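Local coordinates for protein lipid transferase CIDEC (Mus musculus, PDB 4IKG) that transfers lipid between lipid droplets and so promotes their fusion into a single large droplet in white fat cells, acting as a homodimer or larger oligomer, at residues Cys8-Ala13 with Phe70-Ala75. Residues are numbered along the deposited sequence; the frame is centred on the assembly and turned at random.
Unlike the reference sequence in segment 70-75: A75 (reference Lys).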
# COMPACT_ATOMS: atom_id res chain seq x y z
N CYS A 8 -8.59 -1.86 0.26
CA CYS A 8 -7.17 -2.11 0.49
C CYS A 8 -6.84 -2.02 1.98
O CYS A 8 -7.21 -1.05 2.64
CB CYS A 8 -6.31 -1.12 -0.29
SG CYS A 8 -6.59 -1.12 -2.08
N ARG A 9 -6.14 -3.02 2.50
CA ARG A 9 -5.69 -2.99 3.89
C ARG A 9 -4.22 -2.58 3.93
O ARG A 9 -3.34 -3.39 3.62
CB ARG A 9 -5.90 -4.34 4.56
CG ARG A 9 -7.33 -4.86 4.44
CD ARG A 9 -7.52 -6.18 5.19
NE ARG A 9 -8.83 -6.76 4.95
CZ ARG A 9 -9.29 -7.86 5.54
NH1 ARG A 9 -8.53 -8.51 6.42
NH2 ARG A 9 -10.50 -8.32 5.25
N VAL A 10 -3.96 -1.34 4.31
CA VAL A 10 -2.61 -0.79 4.27
C VAL A 10 -1.99 -0.66 5.67
O VAL A 10 -2.58 -0.05 6.56
CB VAL A 10 -2.58 0.57 3.56
CG1 VAL A 10 -1.15 1.09 3.45
CG2 VAL A 10 -3.22 0.46 2.19
N SER A 11 -0.81 -1.25 5.84
CA SER A 11 -0.11 -1.19 7.12
C SER A 11 1.14 -0.33 7.02
O SER A 11 1.61 -0.02 5.93
CB SER A 11 0.26 -2.61 7.59
OG SER A 11 1.04 -2.57 8.77
N THR A 12 1.69 0.05 8.18
CA THR A 12 2.93 0.80 8.22
C THR A 12 4.11 -0.14 8.44
O THR A 12 3.93 -1.28 8.87
CB THR A 12 2.90 1.87 9.33
OG1 THR A 12 2.56 1.26 10.58
CG2 THR A 12 1.88 2.95 9.00
N ALA A 13 5.31 0.34 8.16
CA ALA A 13 6.52 -0.48 8.23
C ALA A 13 6.77 -1.09 9.61
O ALA A 13 7.35 -2.17 9.73
CB ALA A 13 7.73 0.31 7.77
N PHE A 70 -1.46 -4.72 2.62
CA PHE A 70 -0.37 -4.03 1.94
C PHE A 70 0.61 -3.39 2.91
O PHE A 70 0.42 -3.44 4.13
CB PHE A 70 -0.91 -2.97 0.98
CG PHE A 70 -1.71 -3.53 -0.16
CD1 PHE A 70 -1.08 -3.99 -1.30
CD2 PHE A 70 -3.09 -3.60 -0.09
CE1 PHE A 70 -1.81 -4.50 -2.35
CE2 PHE A 70 -3.82 -4.12 -1.14
CZ PHE A 70 -3.18 -4.57 -2.27
N MET A 71 1.65 -2.79 2.36
CA MET A 71 2.67 -2.11 3.13
C MET A 71 3.35 -1.08 2.25
O MET A 71 3.97 -1.42 1.23
CB MET A 71 3.70 -3.11 3.67
CG MET A 71 4.76 -2.49 4.56
SD MET A 71 5.28 -3.61 5.87
CE MET A 71 7.02 -3.17 6.00
N VAL A 72 3.23 0.20 2.58
CA VAL A 72 3.79 1.21 1.71
C VAL A 72 5.23 1.39 2.04
O VAL A 72 5.61 1.40 3.20
CB VAL A 72 3.18 2.59 1.88
CG1 VAL A 72 1.86 2.69 1.18
CG2 VAL A 72 3.08 2.96 3.34
N LEU A 73 6.01 1.57 1.00
CA LEU A 73 7.39 1.95 1.21
C LEU A 73 7.60 3.37 0.77
O LEU A 73 7.31 3.77 -0.35
CB LEU A 73 8.32 1.03 0.46
CG LEU A 73 8.92 -0.11 1.25
CD1 LEU A 73 8.31 -0.36 2.61
CD2 LEU A 73 8.79 -1.31 0.37
N LEU A 74 8.12 4.13 1.68
CA LEU A 74 8.29 5.54 1.47
C LEU A 74 9.68 5.81 0.98
O LEU A 74 10.61 5.81 1.75
CB LEU A 74 8.06 6.28 2.80
CG LEU A 74 8.57 5.73 4.15
CD1 LEU A 74 7.61 5.93 5.31
CD2 LEU A 74 9.15 4.33 4.19
N ALA A 75 9.80 6.03 -0.33
CA ALA A 75 10.62 7.07 -0.89
C ALA A 75 12.03 7.11 -0.28
O ALA A 75 12.39 8.04 0.44
CB ALA A 75 9.91 8.41 -0.82
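F70 meets C8 and R9 where strand 7-11 runs parallel to strand 69-73, the central strand of the mixed sheet in the ubiquitin-like CIDE-N domain. F70 CG lies anti to its own carbonyl carbon, beside the backbone N (chi1 -65°). From the ring, F70 CE2 reaches to 4.0 Å from C8 CB. C8 SG lies 5.1 Å from the F70 ring centroid, in an oblique sulfur-aromatic contact. R9 O sits at the ring edge and accepts a hydrogen bond from F70 N; the modelled 2.5 Å is too short to be taken literally, and the exact length is doubtful. F70 O accepts a hydrogen bond from S11 N (3.0 Å), with the donor above the carbonyl plane.

M71 points to the other face of the sheet, with S11. Its chain bends at chi2 and chi3, and the terminal methyl M71 CE comes within 3.5 Å of A13 CA, in the loop after the strand. V47 and W79 also touch M71. On the F70 face, V10 CG1 meets V72 CG1 at 4.1 Å, the two side chains crossing at about a right angle. V33 of helix 26-36 packs on both valines.

Two backbone bonds thus fix the strand pairing. Apolar contacts add to them: C8-F70 and V10-V72 on one face, M71-A13 on the other. The hydrogen bonding does not continue to V72: S11 O and V72 N are buried 3.7 Å apart and have no hydrogen-bond partner. At this end the contact is van der Waals, with M71 CE against A13.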